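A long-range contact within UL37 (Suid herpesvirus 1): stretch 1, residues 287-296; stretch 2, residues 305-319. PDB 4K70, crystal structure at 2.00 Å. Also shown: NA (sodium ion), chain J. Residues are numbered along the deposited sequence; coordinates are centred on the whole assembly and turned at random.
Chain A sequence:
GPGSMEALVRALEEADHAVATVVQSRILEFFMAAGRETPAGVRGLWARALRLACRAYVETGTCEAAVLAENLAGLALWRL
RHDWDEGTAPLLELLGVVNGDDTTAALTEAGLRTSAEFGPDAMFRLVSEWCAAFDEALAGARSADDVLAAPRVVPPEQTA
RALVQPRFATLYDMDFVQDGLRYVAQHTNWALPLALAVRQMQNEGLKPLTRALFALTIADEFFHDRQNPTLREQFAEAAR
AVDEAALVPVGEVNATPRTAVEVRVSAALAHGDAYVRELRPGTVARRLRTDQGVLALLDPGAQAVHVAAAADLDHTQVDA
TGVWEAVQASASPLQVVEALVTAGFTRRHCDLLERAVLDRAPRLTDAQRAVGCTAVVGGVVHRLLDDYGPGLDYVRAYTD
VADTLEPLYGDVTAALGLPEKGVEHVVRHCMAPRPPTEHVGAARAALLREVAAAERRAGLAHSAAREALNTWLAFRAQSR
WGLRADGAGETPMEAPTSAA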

# COMPACT_ATOMS: atom_id res chain seq x y z
N ARG A 287 -16.71 20.09 30.21
CA ARG A 287 -16.74 19.20 29.06
C ARG A 287 -17.70 19.75 28.03
O ARG A 287 -18.60 20.54 28.36
CB ARG A 287 -17.16 17.79 29.47
CG ARG A 287 -18.64 17.67 29.72
CD ARG A 287 -19.05 16.23 29.98
NE ARG A 287 -20.45 16.20 30.39
CZ ARG A 287 -21.47 15.95 29.58
NH1 ARG A 287 -21.27 15.66 28.31
NH2 ARG A 287 -22.70 15.96 30.07
N LEU A 288 -17.50 19.35 26.78
CA LEU A 288 -18.41 19.73 25.71
C LEU A 288 -19.77 19.09 25.94
O LEU A 288 -19.85 17.92 26.34
CB LEU A 288 -17.84 19.28 24.37
CG LEU A 288 -16.56 19.96 23.90
CD1 LEU A 288 -16.06 19.33 22.61
CD2 LEU A 288 -16.79 21.46 23.71
N ARG A 289 -20.83 19.86 25.72
CA ARG A 289 -22.19 19.35 25.73
C ARG A 289 -22.32 18.17 24.75
O ARG A 289 -21.68 18.17 23.68
CB ARG A 289 -23.17 20.46 25.33
CG ARG A 289 -23.16 21.68 26.26
CD ARG A 289 -23.90 22.85 25.65
NE ARG A 289 -25.22 22.45 25.16
CZ ARG A 289 -26.02 23.24 24.46
NH1 ARG A 289 -25.64 24.47 24.16
NH2 ARG A 289 -27.20 22.80 24.05
N THR A 290 -23.12 17.17 25.12
CA THR A 290 -23.43 16.07 24.21
C THR A 290 -24.94 15.95 24.02
O THR A 290 -25.43 14.90 23.60
CB THR A 290 -22.82 14.72 24.67
OG1 THR A 290 -23.25 14.40 26.00
CG2 THR A 290 -21.27 14.74 24.62
N ASP A 291 -25.66 17.03 24.29
CA ASP A 291 -27.10 17.08 24.05
C ASP A 291 -27.38 17.56 22.63
O ASP A 291 -26.50 18.12 21.98
CB ASP A 291 -27.82 17.98 25.07
CG ASP A 291 -27.45 19.44 24.93
OD1 ASP A 291 -26.40 19.84 25.47
OD2 ASP A 291 -28.20 20.18 24.28
N GLN A 292 -28.60 17.34 22.16
CA GLN A 292 -28.96 17.62 20.76
C GLN A 292 -28.72 19.07 20.38
O GLN A 292 -28.49 19.38 19.21
CB GLN A 292 -30.42 17.23 20.48
CG GLN A 292 -30.85 17.32 19.01
CD GLN A 292 -30.42 16.10 18.17
OE1 GLN A 292 -30.27 14.99 18.69
NE2 GLN A 292 -30.25 16.31 16.86
N GLY A 293 -28.76 19.97 21.37
CA GLY A 293 -28.55 21.39 21.13
C GLY A 293 -27.14 21.78 20.74
O GLY A 293 -26.91 22.86 20.20
N VAL A 294 -26.18 20.90 21.02
CA VAL A 294 -24.79 21.18 20.67
C VAL A 294 -24.58 21.11 19.16
O VAL A 294 -23.62 21.66 18.64
CB VAL A 294 -23.80 20.22 21.38
CG1 VAL A 294 -23.85 18.83 20.77
CG2 VAL A 294 -22.38 20.77 21.32
N LEU A 295 -25.49 20.43 18.45
CA LEU A 295 -25.33 20.25 17.00
C LEU A 295 -25.29 21.57 16.23
O LEU A 295 -24.51 21.73 15.29
CB LEU A 295 -26.40 19.31 16.44
CG LEU A 295 -25.95 17.86 16.24
CD1 LEU A 295 -24.59 17.61 16.86
CD2 LEU A 295 -26.96 16.89 16.79
N ALA A 296 -26.14 22.51 16.64
CA ALA A 296 -26.14 23.85 16.06
C ALA A 296 -24.80 24.57 16.27
O ALA A 296 -24.51 25.55 15.60
CB ALA A 296 -27.28 24.68 16.64
N VAL A 305 -16.90 14.87 14.23
CA VAL A 305 -15.59 15.25 14.78
C VAL A 305 -15.71 15.54 16.29
O VAL A 305 -14.72 15.50 17.02
CB VAL A 305 -14.94 16.44 14.05
CG1 VAL A 305 -15.46 17.75 14.60
CG2 VAL A 305 -13.43 16.38 14.19
N HIS A 306 -16.93 15.85 16.74
CA HIS A 306 -17.23 15.91 18.17
C HIS A 306 -17.72 14.51 18.51
O HIS A 306 -18.92 14.25 18.57
CB HIS A 306 -18.32 16.96 18.42
CG HIS A 306 -18.74 17.09 19.85
ND1 HIS A 306 -18.12 16.42 20.88
CD2 HIS A 306 -19.73 17.83 20.42
CE1 HIS A 306 -18.71 16.74 22.03
NE2 HIS A 306 -19.68 17.59 21.77
N VAL A 307 -16.79 13.58 18.68
CA VAL A 307 -17.14 12.16 18.70
C VAL A 307 -17.92 11.77 19.96
O VAL A 307 -18.76 10.87 19.94
CB VAL A 307 -15.90 11.26 18.48
CG1 VAL A 307 -15.04 11.21 19.75
CG2 VAL A 307 -16.30 9.86 18.01
N ALA A 308 -17.68 12.47 21.06
CA ALA A 308 -18.41 12.20 22.29
C ALA A 308 -19.91 12.47 22.11
O ALA A 308 -20.75 11.71 22.59
CB ALA A 308 -17.85 13.00 23.46
N ALA A 309 -20.26 13.55 21.41
CA ALA A 309 -21.66 13.84 21.11
C ALA A 309 -22.25 12.79 20.18
O ALA A 309 -23.37 12.31 20.39
CB ALA A 309 -21.80 15.23 20.50
N ALA A 310 -21.51 12.45 19.14
CA ALA A 310 -21.99 11.52 18.13
C ALA A 310 -22.21 10.15 18.74
O ALA A 310 -23.10 9.42 18.31
CB ALA A 310 -21.00 11.46 16.96
N ALA A 311 -21.41 9.82 19.75
CA ALA A 311 -21.54 8.54 20.44
C ALA A 311 -22.62 8.52 21.56
O ALA A 311 -22.99 7.46 22.04
CB ALA A 311 -20.17 8.10 21.01
N ASP A 312 -23.12 9.68 21.95
CA ASP A 312 -24.09 9.75 23.03
C ASP A 312 -25.51 9.56 22.47
O ASP A 312 -26.30 10.49 22.45
CB ASP A 312 -24.00 11.09 23.75
CG ASP A 312 -24.65 11.06 25.13
OD1 ASP A 312 -25.26 10.03 25.48
OD2 ASP A 312 -24.56 12.07 25.85
N LEU A 313 -25.80 8.34 22.05
CA LEU A 313 -26.95 8.07 21.20
C LEU A 313 -28.29 8.22 21.93
O LEU A 313 -29.34 8.38 21.29
CB LEU A 313 -26.83 6.67 20.59
CG LEU A 313 -25.64 6.51 19.64
CD1 LEU A 313 -25.51 5.07 19.19
CD2 LEU A 313 -25.81 7.42 18.44
N ASP A 314 -28.25 8.16 23.25
CA ASP A 314 -29.48 8.33 24.02
C ASP A 314 -29.96 9.76 23.98
O ASP A 314 -31.14 10.02 24.14
CB ASP A 314 -29.28 7.87 25.47
CG ASP A 314 -29.16 6.38 25.59
OD1 ASP A 314 -29.87 5.68 24.83
OD2 ASP A 314 -28.38 5.89 26.43
N HIS A 315 -29.04 10.69 23.77
CA HIS A 315 -29.36 12.11 23.91
C HIS A 315 -29.35 12.82 22.57
O HIS A 315 -30.15 13.73 22.34
CB HIS A 315 -28.34 12.80 24.83
CG HIS A 315 -28.47 12.40 26.27
ND1 HIS A 315 -27.89 11.27 26.78
CD2 HIS A 315 -29.13 12.99 27.30
CE1 HIS A 315 -28.18 11.17 28.07
NE2 HIS A 315 -28.93 12.20 28.41
N THR A 316 -28.47 12.38 21.68
CA THR A 316 -28.15 13.12 20.47
C THR A 316 -28.04 12.22 19.26
O THR A 316 -27.44 11.14 19.32
CB THR A 316 -26.81 13.86 20.67
OG1 THR A 316 -27.01 14.92 21.61
CG2 THR A 316 -26.27 14.43 19.36
N GLN A 317 -28.64 12.66 18.16
CA GLN A 317 -28.52 11.97 16.88
C GLN A 317 -27.81 12.87 15.87
O GLN A 317 -28.39 13.83 15.36
CB GLN A 317 -29.91 11.57 16.37
CG GLN A 317 -29.86 10.76 15.09
CD GLN A 317 -28.97 9.53 15.23
OE1 GLN A 317 -29.30 8.59 15.97
NE2 GLN A 317 -27.82 9.55 14.55
N VAL A 318 -26.54 12.59 15.60
CA VAL A 318 -25.83 13.35 14.58
C VAL A 318 -26.32 12.92 13.21
O VAL A 318 -26.77 11.80 13.02
CB VAL A 318 -24.29 13.18 14.65
CG1 VAL A 318 -23.76 13.69 15.96
CG2 VAL A 318 -23.91 11.72 14.44
N ASP A 319 -26.23 13.83 12.26
CA ASP A 319 -26.67 13.53 10.91
C ASP A 319 -25.53 12.99 10.05
O ASP A 319 -24.69 13.74 9.58
CB ASP A 319 -27.26 14.77 10.27
CG ASP A 319 -27.64 14.58 8.82
OD1 ASP A 319 -27.91 13.42 8.40
OD2 ASP A 319 -27.66 15.60 8.11
NA NA J . -32.09 13.93 20.70
O HOH W 1 -30.48 15.83 23.83

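Thr290, His306 and Gln292 have the most surface covered in this contact, and most of the interactions can be traced from them.

Thr290 is buried, and its CA-to-CB bond points toward the second stretch. Its CA lies 4.2 Å from the CA of Ala309, so the two backbones run close here. The chi1 rotamer is p. The hydroxyl donates a hydrogen bond to Asp312, with Thr290 OG1 2.7 Å from Asp312 OD2. The same oxygen accepts a longer bond from Arg287, with Arg287 NH1 3.3 Å from Thr290 OG1. The methyl group packs against the helix that begins after His306: Thr290 CG2 is 3.6 Å from Ala309 N and 4.0 Å from Ala308 CB. Thr290 CG2 meets the backbone of Ala308 and Ala309 as well as their CB atoms. Asp312 is held on its other carboxylate oxygen as well, since His315 ND1 donates to Asp312 OD1 at 3.2 Å.

His306 occupies the N-cap position of that helix. Its ring reaches the first stretch and donates a hydrogen bond to a backbone carbonyl, with His306 NE2 2.8 Å from Arg289 O. The N-H...O angle of 160° is close to straight. NE2 therefore carries a proton. Arg289 O and Val294 CG2 lie at the ring edge, while Leu288 covers one face. Leu288 CD1 sits 4.0 Å from the ring centroid, 22° off the normal, as a CH-pi contact. Nearby, Val294 CG1 is 4.2 Å from Ala309 CB, which adds an apolar contact.

Gln292 starts sideways, but its end comes nearer to the second stretch. The side-chain amide pairs with the backbone of Gln317. Gln317 N donates to Gln292 OE1 at 2.9 Å and 168°. The return bond, from Gln292 NE2 to Gln317 O, is weak at 3.4 Å. Sodium adds a further link, bound by Gln292 OE1 at 2.9 Å and by His315 O at 2.5 Å. A water also joins these two residues: it accepts from Gln292 N at 2.9 Å and donates to His315 O at 2.6 Å.

Thr316 pairs with Gln292 in the backbone register, with Thr316 CA 4.6 Å from Gln292 CA. Thr316 OG1 donates to Thr290 O at 2.5 Å, but OG1 is too close to a neighbour in the model, so its position is less certain. Beyond it, Leu295 extends the contact with apolar packing. Leu295 CD2 is 3.6 Å from Thr316 CG2, and Leu295 CD1 is 4.1 Å from Val318 CG1.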